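Local coordinates for AT-less polyketide synthase (Streptomyces platensis subsp. rosaceus, PDB 4TKT), which probably catalyses decarboxylative condensation of acyl chains as a ketosynthase domain of the polyketide synthase that makes isomigrastatin, at residues A[43-48]-A[67-72]; A[139-144]-A[219-224]; A[143-148]-A[612-617]. All coordinates share one frame; numbering follows the deposited sequence.

Contact 1: A[43-48]-A[67-72]. With MES (2-(N-morpholino)-ethanesulfonic acid), chain E.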
loop_
_atom_site.group_PDB
_atom_site.type_symbol
_atom_site.label_atom_id
_atom_site.label_comp_id
_atom_site.label_asym_id
_atom_site.label_seq_id
_atom_site.Cartn_x
_atom_site.Cartn_y
_atom_site.Cartn_z
ATOM N N ALA A 43 -21.762 -8.435 -10.225
ATOM C CA ALA A 43 -22.654 -8.285 -11.373
ATOM C C ALA A 43 -22.448 -6.971 -12.125
ATOM O O ALA A 43 -22.724 -6.885 -13.321
ATOM C CB ALA A 43 -24.102 -8.404 -10.923
ATOM N N GLY A 44 -21.968 -5.950 -11.420
ATOM C CA GLY A 44 -21.724 -4.654 -12.028
ATOM C C GLY A 44 -20.638 -4.677 -13.089
ATOM O O GLY A 44 -20.762 -4.016 -14.119
ATOM N N ARG A 45 -19.578 -5.442 -12.835
ATOM C CA ARG A 45 -18.432 -5.527 -13.740
ATOM C C ARG A 45 -18.825 -5.964 -15.150
ATOM O O ARG A 45 -18.617 -5.232 -16.118
ATOM C CB ARG A 45 -17.387 -6.491 -13.176
ATOM C CG ARG A 45 -16.837 -6.095 -11.817
ATOM C CD ARG A 45 -16.086 -4.779 -11.890
ATOM N NE ARG A 45 -15.567 -4.382 -10.586
ATOM C CZ ARG A 45 -14.342 -4.662 -10.154
ATOM N NH1 ARG A 45 -13.503 -5.339 -10.925
ATOM N NH2 ARG A 45 -13.953 -4.261 -8.950
ATOM N N TRP A 46 -19.386 -7.165 -15.255
ATOM C CA TRP A 46 -19.887 -7.685 -16.526
ATOM C C TRP A 46 -20.823 -8.863 -16.280
ATOM O O TRP A 46 -20.894 -9.387 -15.168
ATOM C CB TRP A 46 -18.731 -8.105 -17.442
ATOM C CG TRP A 46 -17.873 -9.209 -16.885
ATOM C CD1 TRP A 46 -18.136 -10.549 -16.919
ATOM C CD2 TRP A 46 -16.607 -9.065 -16.227
ATOM N NE1 TRP A 46 -17.118 -11.246 -16.313
ATOM C CE2 TRP A 46 -16.167 -10.360 -15.881
ATOM C CE3 TRP A 46 -15.806 -7.969 -15.892
ATOM C CZ2 TRP A 46 -14.961 -10.587 -15.219
ATOM C CZ3 TRP A 46 -14.609 -8.195 -15.233
ATOM C CH2 TRP A 46 -14.198 -9.495 -14.904
ATOM N N ASP A 47 -21.544 -9.278 -17.316
ATOM C CA ASP A 47 -22.394 -10.458 -17.212
ATOM C C ASP A 47 -21.558 -11.715 -17.415
ATOM O O ASP A 47 -21.272 -12.106 -18.546
ATOM C CB ASP A 47 -23.530 -10.406 -18.227
ATOM C CG ASP A 47 -24.503 -11.554 -18.065
ATOM O OD1 ASP A 47 -24.556 -12.136 -16.961
ATOM O OD2 ASP A 47 -25.218 -11.872 -19.038
ATOM N N HIS A 48 -21.174 -12.347 -16.311
ATOM C CA HIS A 48 -20.243 -13.465 -16.361
ATOM C C HIS A 48 -20.897 -14.750 -16.863
ATOM O O HIS A 48 -20.207 -15.712 -17.204
ATOM C CB HIS A 48 -19.627 -13.699 -14.981
ATOM C CG HIS A 48 -18.387 -14.537 -15.011
ATOM N ND1 HIS A 48 -17.254 -14.163 -15.702
ATOM C CD2 HIS A 48 -18.103 -15.731 -14.441
ATOM C CE1 HIS A 48 -16.325 -15.090 -15.553
ATOM N NE2 HIS A 48 -16.815 -16.052 -14.791
ATOM N N GLY A 67 -12.969 -14.104 -7.456
ATOM C CA GLY A 67 -11.885 -13.141 -7.409
ATOM C C GLY A 67 -11.864 -12.320 -6.135
ATOM O O GLY A 67 -12.852 -12.254 -5.407
ATOM N N GLY A 68 -10.719 -11.703 -5.860
ATOM C CA GLY A 68 -10.609 -10.749 -4.772
ATOM C C GLY A 68 -10.848 -9.372 -5.349
ATOM O O GLY A 68 -10.028 -8.864 -6.114
ATOM N N PHE A 69 -11.978 -8.767 -5.003
ATOM C CA PHE A 69 -12.386 -7.529 -5.653
ATOM C C PHE A 69 -12.413 -6.330 -4.723
ATOM O O PHE A 69 -12.800 -6.438 -3.563
ATOM C CB PHE A 69 -13.766 -7.699 -6.290
ATOM C CG PHE A 69 -13.772 -8.613 -7.476
ATOM C CD1 PHE A 69 -13.413 -8.144 -8.727
ATOM C CD2 PHE A 69 -14.134 -9.942 -7.341
ATOM C CE1 PHE A 69 -13.416 -8.979 -9.820
ATOM C CE2 PHE A 69 -14.142 -10.782 -8.434
ATOM C CZ PHE A 69 -13.778 -10.300 -9.674
ATOM N N LEU A 70 -11.996 -5.185 -5.252
ATOM C CA LEU A 70 -12.171 -3.916 -4.566
ATOM C C LEU A 70 -13.609 -3.444 -4.746
ATOM O O LEU A 70 -14.353 -4.006 -5.548
ATOM C CB LEU A 70 -11.195 -2.869 -5.103
ATOM C CG LEU A 70 -9.706 -3.191 -4.974
ATOM C CD1 LEU A 70 -8.871 -1.989 -5.373
ATOM C CD2 LEU A 70 -9.375 -3.633 -3.561
ATOM N N ASP A 71 -14.000 -2.415 -4.002
ATOM C CA ASP A 71 -15.324 -1.829 -4.174
ATOM C C ASP A 71 -15.224 -0.438 -4.782
ATOM O O ASP A 71 -14.411 0.381 -4.353
ATOM C CB ASP A 71 -16.074 -1.769 -2.844
ATOM C CG ASP A 71 -16.530 -3.134 -2.372
ATOM O OD1 ASP A 71 -17.534 -3.644 -2.914
ATOM O OD2 ASP A 71 -15.889 -3.696 -1.459
ATOM N N GLY A 72 -16.050 -0.186 -5.793
ATOM C CA GLY A 72 -16.107 1.113 -6.437
ATOM C C GLY A 72 -14.801 1.543 -7.075
ATOM O O GLY A 72 -14.252 2.588 -6.728
HETATM O O1 MES E . -19.413 -0.246 -14.461
HETATM C C2 MES E . -18.666 0.835 -13.908
HETATM C C3 MES E . -17.555 0.326 -12.995
HETATM N N4 MES E . -18.147 -0.604 -12.046
HETATM C C5 MES E . -18.908 -1.710 -12.605
HETATM C C6 MES E . -19.996 -1.060 -13.449
HETATM C C7 MES E . -17.380 -0.850 -10.830
HETATM C C8 MES E . -18.222 -1.788 -9.970
HETATM S S MES E . -17.462 -2.074 -8.519
HETATM O O1S MES E . -18.151 -1.316 -7.449
HETATM O O2S MES E . -16.048 -1.646 -8.597
HETATM O O3S MES E . -17.541 -3.517 -8.200
#
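Arg-45 ends a short run, 43-45, that is coiled like a helix, but its backbone does not make the hydrogen bonds of one, and it meets an extended part of 67-72 at Phe-69 and Leu-70, with no clear hydrogen bond between the backbones. Its CG lies beside the backbone N and the chain bends about CB-CG (chi2 -64°), which carries the guanidinium across to Phe-69. The two flat groups stand nearly perpendicular, 88° apart: Phe-69 CD1 sits over one guanidinium face, while Arg-45 NH1 lies near the ring plane at its edge, 3.6 Å from CD1. This is therefore an edge contact of the ring, not a cation-pi stack. Glu-251 forms a salt bridge with NH1 and also accepts from the backbone N of Leu-70, so one carboxylate ties both segments together. At the guanidinium edge lies the sulfonate of MES, probably from the crystallisation liquor. Arg-45 NE reaches MES O3S at 3.2 Å in a weak hydrogen bond, whereas Gly-72 N gives MES O1S a firmer one at 2.9 Å; the N-H of Ile-73 also bonds to the MES. A methionine in place of Arg-45 would probably leave Glu-251 without its charged mate and the sulfonate held mainly by Gly-72 and Ile-73. The chemistry is consistent with a place that can accept an anion, where arginine charge and backbone N-H donors meet.

Contact 2: A[139-144]-A[219-224]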
loop_
_atom_site.group_PDB
_atom_site.type_symbol
_atom_site.label_atom_id
_atom_site.label_comp_id
_atom_site.label_asym_id
_atom_site.label_seq_id
_atom_site.Cartn_x
_atom_site.Cartn_y
_atom_site.Cartn_z
ATOM N N TYR A 139 -1.287 -5.044 -16.492
ATOM C CA TYR A 139 -2.461 -5.088 -17.366
ATOM C C TYR A 139 -2.891 -3.712 -17.852
ATOM O O TYR A 139 -2.886 -2.747 -17.091
ATOM C CB TYR A 139 -3.645 -5.749 -16.654
ATOM C CG TYR A 139 -3.477 -7.225 -16.392
ATOM C CD1 TYR A 139 -3.493 -8.140 -17.436
ATOM C CD2 TYR A 139 -3.323 -7.706 -15.097
ATOM C CE1 TYR A 139 -3.345 -9.496 -17.202
ATOM C CE2 TYR A 139 -3.175 -9.060 -14.850
ATOM C CZ TYR A 139 -3.187 -9.950 -15.908
ATOM O OH TYR A 139 -3.039 -11.298 -15.674
ATOM N N SER A 140 -3.270 -3.638 -19.124
ATOM C CA SER A 140 -3.892 -2.443 -19.686
ATOM C C SER A 140 -5.222 -2.811 -20.322
ATOM O O SER A 140 -5.373 -2.743 -21.539
ATOM C CB SER A 140 -2.984 -1.782 -20.719
ATOM O OG SER A 140 -1.840 -1.225 -20.103
ATOM N N GLU A 141 -6.183 -3.196 -19.488
ATOM C CA GLU A 141 -7.437 -3.762 -19.969
ATOM C C GLU A 141 -8.520 -2.737 -20.299
ATOM O O GLU A 141 -9.350 -2.987 -21.171
ATOM C CB GLU A 141 -7.986 -4.744 -18.941
ATOM C CG GLU A 141 -7.171 -6.010 -18.806
ATOM C CD GLU A 141 -7.828 -7.013 -17.882
ATOM O OE1 GLU A 141 -8.249 -6.615 -16.770
ATOM O OE2 GLU A 141 -7.935 -8.194 -18.276
ATOM N N TYR A 142 -8.522 -1.606 -19.595
ATOM C CA TYR A 142 -9.529 -0.562 -19.802
ATOM C C TYR A 142 -9.591 -0.183 -21.280
ATOM O O TYR A 142 -10.665 -0.029 -21.860
ATOM C CB TYR A 142 -9.207 0.659 -18.941
ATOM C CG TYR A 142 -10.387 1.552 -18.629
ATOM C CD1 TYR A 142 -11.537 1.039 -18.045
ATOM C CD2 TYR A 142 -10.337 2.913 -18.888
ATOM C CE1 TYR A 142 -12.613 1.856 -17.749
ATOM C CE2 TYR A 142 -11.406 3.738 -18.596
ATOM C CZ TYR A 142 -12.541 3.206 -18.026
ATOM O OH TYR A 142 -13.608 4.027 -17.732
ATOM N N GLN A 143 -8.408 -0.059 -21.865
ATOM C CA GLN A 143 -8.198 0.122 -23.297
ATOM C C GLN A 143 -9.122 -0.716 -24.194
ATOM O O GLN A 143 -9.602 -0.241 -25.225
ATOM C CB GLN A 143 -6.741 -0.220 -23.600
ATOM C CG GLN A 143 -6.186 0.328 -24.885
ATOM C CD GLN A 143 -4.730 -0.042 -25.053
ATOM O OE1 GLN A 143 -4.200 -0.859 -24.298
ATOM N NE2 GLN A 143 -4.071 0.559 -26.037
ATOM N N LEU A 144 -9.364 -1.963 -23.798
ATOM C CA LEU A 144 -10.135 -2.901 -24.610
ATOM C C LEU A 144 -11.586 -2.468 -24.788
ATOM O O LEU A 144 -12.202 -2.740 -25.819
ATOM C CB LEU A 144 -10.086 -4.297 -23.989
ATOM C CG LEU A 144 -8.687 -4.898 -23.857
ATOM C CD1 LEU A 144 -8.712 -6.129 -22.976
ATOM C CD2 LEU A 144 -8.138 -5.236 -25.230
ATOM N N PRO A 219 -13.478 -8.900 -18.693
ATOM C CA PRO A 219 -13.623 -10.360 -18.637
ATOM C C PRO A 219 -12.496 -11.118 -19.345
ATOM O O PRO A 219 -12.319 -12.313 -19.099
ATOM C CB PRO A 219 -14.965 -10.605 -19.337
ATOM C CG PRO A 219 -15.173 -9.404 -20.197
ATOM C CD PRO A 219 -14.581 -8.263 -19.434
ATOM N N GLY A 220 -11.748 -10.431 -20.202
ATOM C CA GLY A 220 -10.682 -11.049 -20.971
ATOM C C GLY A 220 -9.688 -11.838 -20.141
ATOM O O GLY A 220 -9.282 -12.937 -20.525
ATOM N N LYS A 221 -9.301 -11.280 -18.998
ATOM C CA LYS A 221 -8.353 -11.934 -18.104
ATOM C C LYS A 221 -8.853 -13.308 -17.678
ATOM O O LYS A 221 -8.075 -14.247 -17.531
ATOM C CB LYS A 221 -8.096 -11.071 -16.872
ATOM C CG LYS A 221 -7.124 -11.682 -15.877
ATOM C CD LYS A 221 -7.155 -10.954 -14.541
ATOM C CE LYS A 221 -6.724 -9.503 -14.679
ATOM N NZ LYS A 221 -6.700 -8.808 -13.362
ATOM N N TYR A 222 -10.164 -13.420 -17.488
ATOM C CA TYR A 222 -10.762 -14.670 -17.047
ATOM C C TYR A 222 -10.860 -15.686 -18.178
ATOM O O TYR A 222 -10.697 -16.884 -17.952
ATOM C CB TYR A 222 -12.137 -14.407 -16.432
ATOM C CG TYR A 222 -12.033 -13.964 -14.993
ATOM C CD1 TYR A 222 -11.789 -12.633 -14.672
ATOM C CD2 TYR A 222 -12.145 -14.880 -13.958
ATOM C CE1 TYR A 222 -11.676 -12.227 -13.353
ATOM C CE2 TYR A 222 -12.032 -14.485 -12.638
ATOM C CZ TYR A 222 -11.798 -13.158 -12.342
ATOM O OH TYR A 222 -11.687 -12.765 -11.031
ATOM N N LEU A 223 -11.111 -15.212 -19.393
ATOM C CA LEU A 223 -11.107 -16.094 -20.555
ATOM C C LEU A 223 -9.698 -16.619 -20.809
ATOM O O LEU A 223 -9.512 -17.681 -21.403
ATOM C CB LEU A 223 -11.632 -15.365 -21.792
ATOM C CG LEU A 223 -13.125 -15.032 -21.825
ATOM C CD1 LEU A 223 -13.452 -14.166 -23.030
ATOM C CD2 LEU A 223 -13.965 -16.300 -21.839
HETATM N N MSE A 224 -8.710 -15.866 -20.344
HETATM C CA MSE A 224 -7.313 -16.202 -20.566
HETATM C C MSE A 224 -6.823 -17.275 -19.601
HETATM O O MSE A 224 -6.169 -18.236 -20.007
HETATM C CB MSE A 224 -6.452 -14.950 -20.434
HETATM C CG MSE A 224 -5.018 -15.133 -20.877
HETATM SE SE MSE A 224 -3.772 -14.409 -19.576
HETATM C CE MSE A 224 -3.622 -15.961 -18.425
#
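Lys-221 passes across one face of the ring of Tyr-139 at about a right angle, and its CE does the touching. Lys-221 CE lies over that face, 3.8 Å from the centroid of the Tyr-139 ring and 20° off its normal, a CH-pi contact. The ammonium group is further out: Lys-221 NZ is 4.4 Å from the centroid of the Tyr-139 ring, an off-centre cation-pi interaction. A bend at chi3 (-62°) in an otherwise extended lysine turns CE and NZ over that face. NZ has its hydrogen bonds elsewhere, to Ser-216 OG and Leu-215 O, while the Tyr-139 hydroxyl bonds to Glu-363. Glu-141 crosses the root of the same lysine, its OE2 3.2 Å from Lys-221 CB. Its other oxygen, OE1, stays 4.3 Å from Lys-221 NZ, beyond a salt bridge, although the opposite charges would probably still attract. The lysine is thus flanked by an aromatic face and a carboxylate. Strands 129-136 and 208-214 are parallel neighbours in the central sheet, and the contact joins the chain leaving each of them, near the starts of helices 142-151 and 220-227, within the thiolase-type fold of the ketosynthase.

Contact 3: A[143-148]-A[612-617]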
loop_
_atom_site.group_PDB
_atom_site.type_symbol
_atom_site.label_atom_id
_atom_site.label_comp_id
_atom_site.label_asym_id
_atom_site.label_seq_id
_atom_site.Cartn_x
_atom_site.Cartn_y
_atom_site.Cartn_z
ATOM N N GLN A 143 -8.408 -0.059 -21.865
ATOM C CA GLN A 143 -8.198 0.122 -23.297
ATOM C C GLN A 143 -9.122 -0.716 -24.194
ATOM O O GLN A 143 -9.602 -0.241 -25.225
ATOM C CB GLN A 143 -6.741 -0.220 -23.600
ATOM C CG GLN A 143 -6.186 0.328 -24.885
ATOM C CD GLN A 143 -4.730 -0.042 -25.053
ATOM O OE1 GLN A 143 -4.200 -0.859 -24.298
ATOM N NE2 GLN A 143 -4.071 0.559 -26.037
ATOM N N LEU A 144 -9.364 -1.963 -23.798
ATOM C CA LEU A 144 -10.135 -2.901 -24.610
ATOM C C LEU A 144 -11.586 -2.468 -24.788
ATOM O O LEU A 144 -12.202 -2.740 -25.819
ATOM C CB LEU A 144 -10.086 -4.297 -23.989
ATOM C CG LEU A 144 -8.687 -4.898 -23.857
ATOM C CD1 LEU A 144 -8.712 -6.129 -22.976
ATOM C CD2 LEU A 144 -8.138 -5.236 -25.230
ATOM N N TYR A 145 -12.131 -1.800 -23.779
ATOM C CA TYR A 145 -13.510 -1.337 -23.839
ATOM C C TYR A 145 -13.697 -0.339 -24.974
ATOM O O TYR A 145 -14.685 -0.401 -25.709
ATOM C CB TYR A 145 -13.925 -0.717 -22.503
ATOM C CG TYR A 145 -14.301 -1.745 -21.462
ATOM C CD1 TYR A 145 -15.214 -2.750 -21.752
ATOM C CD2 TYR A 145 -13.732 -1.725 -20.199
ATOM C CE1 TYR A 145 -15.561 -3.698 -20.808
ATOM C CE2 TYR A 145 -14.072 -2.670 -19.249
ATOM C CZ TYR A 145 -14.985 -3.653 -19.559
ATOM O OH TYR A 145 -15.326 -4.595 -18.617
ATOM N N GLY A 146 -12.736 0.568 -25.123
ATOM C CA GLY A 146 -12.792 1.573 -26.168
ATOM C C GLY A 146 -12.788 0.969 -27.558
ATOM O O GLY A 146 -13.455 1.467 -28.465
ATOM N N ALA A 147 -12.035 -0.114 -27.725
ATOM C CA ALA A 147 -11.958 -0.803 -29.005
ATOM C C ALA A 147 -13.251 -1.555 -29.296
ATOM O O ALA A 147 -13.723 -1.583 -30.435
ATOM C CB ALA A 147 -10.772 -1.757 -29.024
ATOM N N GLU A 148 -13.816 -2.167 -28.259
ATOM C CA GLU A 148 -15.067 -2.906 -28.391
ATOM C C GLU A 148 -16.204 -1.961 -28.743
ATOM O O GLU A 148 -17.141 -2.330 -29.444
ATOM C CB GLU A 148 -15.390 -3.663 -27.102
ATOM C CG GLU A 148 -14.429 -4.801 -26.797
ATOM C CD GLU A 148 -14.669 -5.429 -25.437
ATOM O OE1 GLU A 148 -15.426 -4.846 -24.632
ATOM O OE2 GLU A 148 -14.100 -6.508 -25.174
ATOM N N TYR A 612 -16.957 7.333 -12.393
ATOM C CA TYR A 612 -16.521 7.662 -13.746
ATOM C C TYR A 612 -16.193 6.403 -14.542
ATOM O O TYR A 612 -15.470 5.528 -14.068
ATOM C CB TYR A 612 -15.307 8.590 -13.709
ATOM C CG TYR A 612 -15.592 9.910 -13.041
ATOM C CD1 TYR A 612 -16.108 10.978 -13.763
ATOM C CD2 TYR A 612 -15.361 10.085 -11.684
ATOM C CE1 TYR A 612 -16.379 12.187 -13.154
ATOM C CE2 TYR A 612 -15.628 11.286 -11.067
ATOM C CZ TYR A 612 -16.137 12.334 -11.803
ATOM O OH TYR A 612 -16.404 13.534 -11.188
ATOM N N TRP A 613 -16.728 6.320 -15.754
ATOM C CA TRP A 613 -16.503 5.165 -16.610
ATOM C C TRP A 613 -16.485 5.606 -18.073
ATOM O O TRP A 613 -16.961 6.689 -18.404
ATOM C CB TRP A 613 -17.581 4.106 -16.363
ATOM C CG TRP A 613 -17.130 2.696 -16.614
ATOM C CD1 TRP A 613 -17.611 1.838 -17.557
ATOM C CD2 TRP A 613 -16.107 1.981 -15.907
ATOM N NE1 TRP A 613 -16.956 0.633 -17.481
ATOM C CE2 TRP A 613 -16.027 0.695 -16.476
ATOM C CE3 TRP A 613 -15.252 2.304 -14.849
ATOM C CZ2 TRP A 613 -15.126 -0.266 -16.025
ATOM C CZ3 TRP A 613 -14.359 1.348 -14.403
ATOM C CH2 TRP A 613 -14.303 0.079 -14.989
ATOM N N TYR A 614 -15.939 4.768 -18.947
ATOM C CA TYR A 614 -15.727 5.148 -20.344
ATOM C C TYR A 614 -17.037 5.369 -21.107
ATOM O O TYR A 614 -17.043 5.972 -22.179
ATOM C CB TYR A 614 -14.883 4.086 -21.059
ATOM C CG TYR A 614 -15.674 2.871 -21.481
ATOM C CD1 TYR A 614 -16.005 1.882 -20.564
ATOM C CD2 TYR A 614 -16.093 2.714 -22.797
ATOM C CE1 TYR A 614 -16.735 0.773 -20.944
ATOM C CE2 TYR A 614 -16.821 1.611 -23.186
ATOM C CZ TYR A 614 -17.141 0.643 -22.258
ATOM O OH TYR A 614 -17.866 -0.459 -22.644
ATOM N N THR A 615 -18.143 4.882 -20.557
ATOM C CA THR A 615 -19.431 5.004 -21.235
ATOM C C THR A 615 -20.121 6.326 -20.920
ATOM O O THR A 615 -21.178 6.625 -21.474
ATOM C CB THR A 615 -20.377 3.848 -20.863
ATOM O OG1 THR A 615 -20.419 3.703 -19.440
ATOM C CG2 THR A 615 -19.891 2.553 -21.473
ATOM N N ASP A 616 -19.519 7.114 -20.033
ATOM C CA ASP A 616 -20.069 8.414 -19.663
ATOM C C ASP A 616 -20.235 9.323 -20.882
ATOM O O ASP A 616 -19.276 9.584 -21.612
ATOM C CB ASP A 616 -19.178 9.098 -18.622
ATOM C CG ASP A 616 -19.161 8.367 -17.285
ATOM O OD1 ASP A 616 -20.034 7.499 -17.063
ATOM O OD2 ASP A 616 -18.275 8.667 -16.455
ATOM N N GLY A 617 -21.460 9.790 -21.106
ATOM C CA GLY A 617 -21.744 10.707 -22.196
ATOM C C GLY A 617 -21.958 10.022 -23.533
ATOM O O GLY A 617 -22.486 10.619 -24.472
#
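Tyr-145 and Tyr-614 meet through opposite choices of first torsion. In Tyr-145 the ring carbon CG is anti to the carbonyl carbon (chi1 -80°), which sets the direction of the ring beyond CB; in Tyr-614 CG is wedged between the backbone N and the carbonyl carbon (chi1 80°), swinging the ring toward helix 142-151. As a result Tyr-145 CB lies over the face of the Tyr-614 ring, 3.6 Å from its centroid, in a CH-pi contact. The rings themselves are almost parallel, at 11°, but offset so far, with ring centroids 5.0 Å apart, that little of one ring lies over the other. Tyr-614 CE1 instead rests 3.5 Å from Tyr-145 CG, the root of the other ring. Thr-615 CG2 packs on the opposite face of Tyr-614, so the ring is clamped between a helix side chain and its own neighbour. Tyr-614 is the second residue of a type I beta turn from Trp-613 to Asp-616. The turn opens on the tryptophan that closes the Tyr-Pro-Phe...Arg-Tyr-Trp sequence, a sequence that in modular polyketide synthases typically ends the linker running back over the ketosynthase, and the seat on helix 142-151 fits that course. Asp-616 OD2 takes the N-H of Trp-613 at 2.9 Å, approached from above the carboxylate plane, and also bonds to Ser-89. Trp-613 adds a looser apolar touch, its CZ2 4.2 Å from Tyr-145 CE2. At its far end the Tyr-145 hydroxyl is hydrogen-bonded to the backbone O of Val-217.

In the fold
The three contacts lie on one side of the chain's centre, with centres about 13 Å apart for contacts 1 and 2 and for contacts 2 and 3, and about 16 Å for contacts 1 and 3. Contact 1 packs directly on contact 2: Phe-69 CZ is 3.5 Å from Tyr-222 OH, and Trp-46 CE2 is 3.7 Å from Pro-219 CB. Contacts 2 and 3 share Gln-143 and Leu-144 on helix 142-151, and Tyr-142 OH comes within 2.7 Å of Tyr-614 N. The MES whose sulfonate meets Arg-45 in contact 1 also lies about 3 Å, nearest atoms, from the Trp-613 side chain of contact 3, so the returning C-terminal segment helps line that ligand's pocket.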